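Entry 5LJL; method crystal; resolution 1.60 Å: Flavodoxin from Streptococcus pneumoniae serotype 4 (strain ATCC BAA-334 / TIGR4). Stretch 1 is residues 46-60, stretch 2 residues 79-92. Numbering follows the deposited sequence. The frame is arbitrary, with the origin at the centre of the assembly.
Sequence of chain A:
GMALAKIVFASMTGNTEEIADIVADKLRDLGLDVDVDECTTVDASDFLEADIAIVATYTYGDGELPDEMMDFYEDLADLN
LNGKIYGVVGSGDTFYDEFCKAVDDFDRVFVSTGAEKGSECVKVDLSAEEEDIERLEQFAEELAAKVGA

Stretch 1 46-60: DFLEADIAIVATYTY
Stretch 2 (79-92) LNLNGKIYGVVGSG

Two neighbouring parallel β-strands, one through I52 to A56 and the other 85-92, are zipped by a backbone ladder that a lysine anchors at its start and waters extend at its end. The axes approach to 4.7 Å with 15° between their N-to-C directions, and the register runs I52-I85, A53-Y86, I54-G87, V55-V88, A56-V89. Phi/psi values stay extended, near -120/130 in the first strand.

In this register D51, A53, V55 and T57 turn peptide N or O to the partner: I85 N to D51 O (3.3 Å), A53 N to I85 O (2.9 Å), G87 N to A53 O (3.2 Å), V55 N to G87 O (3.2 Å), V89 N to V55 O (3.0 Å) and T57 N to V89 O (3.0 Å). A53 and V55 both donate and accept. Being backbone bonds, these leave side chains free to alternate between faces.

I52, I54, A56, I85 and V89 share one face, where A56 CB meets V89 CG2 at 3.5 Å; A53, V55, Y86 and V88 take the other. V89 is m, V55 and V88 t, I52 and I54 mt. At G90 a CB would clash with T57 O.

Before the strands, a type II turn from L81 to K84, with G83 at 87/1, ends on K84 (mmtt), whose NZ donates to L48 O (2.7 Å) and A50 O (3.0 Å). L48 CD2 packs on L81 CD2 at 3.7 Å.

Beyond T57, one water donates to T57 O (2.8 Å) and S91 O (2.9 Å); another links T59 N (2.8 Å) to S91 O (3.0 Å).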

# COMPACT_ATOMS: atom_id res chain seq x y z
N ASP A 46 -0.86 10.76 9.31
CA ASP A 46 -0.84 9.70 10.30
C ASP A 46 0.38 8.81 10.10
O ASP A 46 0.85 8.20 11.06
CB ASP A 46 -2.08 8.83 10.34
CG ASP A 46 -3.36 9.61 10.54
OD1 ASP A 46 -4.40 8.95 10.31
OD2 ASP A 46 -3.33 10.80 10.94
N PHE A 47 0.89 8.75 8.88
CA PHE A 47 2.17 8.02 8.61
C PHE A 47 3.36 8.45 9.46
O PHE A 47 4.28 7.61 9.70
CB PHE A 47 2.52 8.08 7.11
CG PHE A 47 1.65 7.17 6.20
CD1 PHE A 47 1.13 5.95 6.62
CD2 PHE A 47 1.49 7.52 4.83
CE1 PHE A 47 0.40 5.14 5.75
CE2 PHE A 47 0.77 6.67 3.93
CZ PHE A 47 0.25 5.49 4.43
N LEU A 48 3.39 9.73 9.87
CA LEU A 48 4.49 10.16 10.79
C LEU A 48 4.61 9.33 12.04
O LEU A 48 5.71 9.23 12.59
CB LEU A 48 4.39 11.64 11.15
CG LEU A 48 4.57 12.59 9.94
CD1 LEU A 48 4.05 14.01 10.16
CD2 LEU A 48 6.01 12.55 9.44
N GLU A 49 3.49 8.80 12.51
CA GLU A 49 3.45 7.97 13.71
C GLU A 49 3.90 6.54 13.52
O GLU A 49 4.15 5.84 14.51
CB GLU A 49 2.05 8.01 14.32
CG GLU A 49 1.67 9.41 14.79
CD GLU A 49 0.18 9.63 14.96
OE1 GLU A 49 -0.59 9.31 14.02
OE2 GLU A 49 -0.22 10.21 16.03
N ALA A 50 3.99 6.04 12.29
CA ALA A 50 4.27 4.63 12.09
C ALA A 50 5.71 4.35 11.71
O ALA A 50 6.44 5.22 11.26
CB ALA A 50 3.38 4.12 10.99
N ASP A 51 6.11 3.11 11.84
CA ASP A 51 7.44 2.67 11.35
C ASP A 51 7.34 2.23 9.91
O ASP A 51 8.33 2.38 9.13
CB ASP A 51 7.91 1.52 12.20
CG ASP A 51 7.99 1.90 13.68
OD1 ASP A 51 7.23 1.31 14.51
OD2 ASP A 51 8.78 2.80 14.01
N ILE A 52 6.20 1.65 9.53
CA ILE A 52 5.99 1.18 8.13
C ILE A 52 4.74 1.83 7.62
O ILE A 52 3.74 1.89 8.32
CB ILE A 52 5.82 -0.35 8.06
CG1 ILE A 52 7.17 -1.05 8.35
CG2 ILE A 52 5.24 -0.81 6.70
CD1 ILE A 52 6.97 -2.50 8.74
N ALA A 53 4.84 2.39 6.43
CA ALA A 53 3.69 2.99 5.66
C ALA A 53 3.41 2.18 4.39
O ALA A 53 4.33 2.07 3.58
CB ALA A 53 4.02 4.42 5.28
N ILE A 54 2.17 1.72 4.21
CA ILE A 54 1.77 0.91 3.04
C ILE A 54 0.51 1.54 2.42
O ILE A 54 -0.47 1.87 3.16
CB ILE A 54 1.54 -0.55 3.40
CG1 ILE A 54 2.83 -1.22 3.93
CG2 ILE A 54 0.93 -1.33 2.25
CD1 ILE A 54 2.62 -2.46 4.70
N VAL A 55 0.53 1.67 1.09
CA VAL A 55 -0.66 1.99 0.31
C VAL A 55 -1.01 0.79 -0.52
O VAL A 55 -0.14 0.21 -1.18
CB VAL A 55 -0.49 3.24 -0.58
CG1 VAL A 55 -1.58 3.35 -1.63
CG2 VAL A 55 -0.36 4.47 0.31
N ALA A 56 -2.30 0.45 -0.47
CA ALA A 56 -2.89 -0.56 -1.35
C ALA A 56 -3.92 0.14 -2.21
O ALA A 56 -4.91 0.67 -1.68
CB ALA A 56 -3.53 -1.66 -0.47
N THR A 57 -3.76 0.17 -3.51
CA THR A 57 -4.67 0.93 -4.39
C THR A 57 -5.04 0.21 -5.67
O THR A 57 -4.21 -0.44 -6.27
CB THR A 57 -4.07 2.34 -4.67
OG1 THR A 57 -5.06 3.16 -5.33
CG2 THR A 57 -2.78 2.27 -5.47
N TYR A 58 -6.28 0.40 -6.11
CA TYR A 58 -6.70 0.06 -7.48
C TYR A 58 -6.32 1.29 -8.37
O TYR A 58 -5.84 2.30 -7.88
CB TYR A 58 -8.20 -0.28 -7.55
CG TYR A 58 -9.18 0.87 -7.31
CD1 TYR A 58 -9.52 1.24 -6.05
CD2 TYR A 58 -9.77 1.57 -8.37
CE1 TYR A 58 -10.50 2.22 -5.82
CE2 TYR A 58 -10.68 2.61 -8.16
CZ TYR A 58 -11.06 2.94 -6.89
OH TYR A 58 -11.97 3.95 -6.66
N THR A 59 -6.52 1.14 -9.66
CA THR A 59 -6.24 2.18 -10.65
C THR A 59 -7.57 2.45 -11.41
O THR A 59 -8.28 1.53 -11.76
CB THR A 59 -5.19 1.67 -11.64
OG1 THR A 59 -3.99 1.32 -10.94
CG2 THR A 59 -4.91 2.62 -12.73
N TYR A 60 -7.87 3.72 -11.68
CA TYR A 60 -9.16 4.11 -12.18
C TYR A 60 -9.02 4.60 -13.63
O TYR A 60 -8.20 5.46 -13.91
CB TYR A 60 -9.73 5.18 -11.26
CG TYR A 60 -11.18 5.60 -11.48
CD1 TYR A 60 -12.14 4.72 -11.97
CD2 TYR A 60 -11.59 6.92 -11.15
CE1 TYR A 60 -13.48 5.14 -12.16
CE2 TYR A 60 -12.92 7.33 -11.31
CZ TYR A 60 -13.86 6.45 -11.82
OH TYR A 60 -15.16 6.88 -11.96
N LEU A 79 4.56 15.62 2.48
CA LEU A 79 5.16 15.20 3.79
C LEU A 79 6.64 14.87 3.67
O LEU A 79 7.09 14.53 2.58
CB LEU A 79 4.50 13.90 4.30
CG LEU A 79 3.01 13.96 4.63
CD1 LEU A 79 2.50 12.61 5.18
CD2 LEU A 79 2.73 15.09 5.63
N ASN A 80 7.38 14.96 4.78
CA ASN A 80 8.75 14.41 4.84
C ASN A 80 8.69 13.18 5.73
O ASN A 80 8.28 13.25 6.89
CB ASN A 80 9.81 15.43 5.31
CG ASN A 80 10.04 16.53 4.26
OD1 ASN A 80 10.55 16.26 3.13
ND2 ASN A 80 9.62 17.75 4.58
N LEU A 81 8.96 12.03 5.13
CA LEU A 81 8.94 10.76 5.75
C LEU A 81 10.32 10.10 5.78
O LEU A 81 10.45 8.86 5.76
CB LEU A 81 7.93 9.82 5.04
CG LEU A 81 6.45 10.28 5.02
CD1 LEU A 81 5.58 9.27 4.27
CD2 LEU A 81 5.97 10.41 6.37
N ASN A 82 11.37 10.90 5.94
CA ASN A 82 12.67 10.29 6.28
C ASN A 82 12.64 9.37 7.51
O ASN A 82 12.00 9.66 8.56
CB ASN A 82 13.77 11.36 6.42
CG ASN A 82 13.98 12.13 5.12
OD1 ASN A 82 14.89 11.81 4.36
ND2 ASN A 82 13.10 13.07 4.81
N GLY A 83 13.27 8.22 7.37
CA GLY A 83 13.27 7.22 8.45
C GLY A 83 12.10 6.25 8.45
O GLY A 83 12.02 5.42 9.35
N LYS A 84 11.19 6.36 7.48
CA LYS A 84 10.09 5.41 7.40
C LYS A 84 10.40 4.41 6.26
O LYS A 84 11.03 4.78 5.29
CB LYS A 84 8.76 6.10 7.09
CG LYS A 84 8.38 7.35 7.93
CD LYS A 84 8.15 7.02 9.35
CE LYS A 84 7.73 8.22 10.20
NZ LYS A 84 7.86 7.89 11.64
N ILE A 85 9.93 3.19 6.41
CA ILE A 85 9.98 2.12 5.40
C ILE A 85 8.59 2.12 4.72
O ILE A 85 7.54 2.20 5.44
CB ILE A 85 10.22 0.74 6.05
CG1 ILE A 85 11.47 0.70 6.95
CG2 ILE A 85 10.27 -0.43 5.01
CD1 ILE A 85 12.61 1.47 6.44
N TYR A 86 8.54 1.99 3.39
CA TYR A 86 7.23 1.90 2.75
C TYR A 86 7.15 0.68 1.81
O TYR A 86 8.15 0.14 1.38
CB TYR A 86 6.90 3.18 1.96
CG TYR A 86 7.61 3.33 0.62
CD1 TYR A 86 7.06 2.84 -0.56
CD2 TYR A 86 8.79 4.06 0.53
CE1 TYR A 86 7.71 3.00 -1.79
CE2 TYR A 86 9.46 4.24 -0.69
CZ TYR A 86 8.90 3.75 -1.85
OH TYR A 86 9.58 3.90 -3.05
N GLY A 87 5.93 0.38 1.44
CA GLY A 87 5.65 -0.50 0.32
C GLY A 87 4.32 -0.18 -0.30
O GLY A 87 3.45 0.50 0.32
N VAL A 88 4.14 -0.66 -1.52
CA VAL A 88 2.92 -0.39 -2.28
C VAL A 88 2.43 -1.66 -2.97
O VAL A 88 3.23 -2.42 -3.55
CB VAL A 88 3.06 0.74 -3.35
CG1 VAL A 88 1.73 1.20 -3.91
CG2 VAL A 88 3.76 1.93 -2.74
N VAL A 89 1.14 -1.92 -2.83
CA VAL A 89 0.51 -3.05 -3.51
C VAL A 89 -0.78 -2.64 -4.22
O VAL A 89 -1.34 -1.58 -3.90
CB VAL A 89 0.21 -4.21 -2.49
CG1 VAL A 89 1.48 -4.65 -1.80
CG2 VAL A 89 -0.95 -3.82 -1.52
N GLY A 90 -1.38 -3.51 -5.05
CA GLY A 90 -2.67 -3.16 -5.59
C GLY A 90 -3.20 -4.19 -6.52
O GLY A 90 -2.47 -5.07 -6.89
N SER A 91 -4.48 -4.08 -6.81
CA SER A 91 -5.09 -4.88 -7.88
C SER A 91 -5.37 -4.06 -9.09
O SER A 91 -5.66 -2.85 -8.98
CB SER A 91 -6.40 -5.51 -7.39
OG SER A 91 -7.06 -6.31 -8.41
N GLY A 92 -5.32 -4.72 -10.25
CA GLY A 92 -5.66 -4.03 -11.48
C GLY A 92 -6.09 -5.01 -12.57
O GLY A 92 -6.30 -6.18 -12.35
O HOH W 1 10.78 2.88 10.17
O HOH W 2 -3.78 -0.67 -9.03
O HOH W 3 -7.21 -1.27 -10.96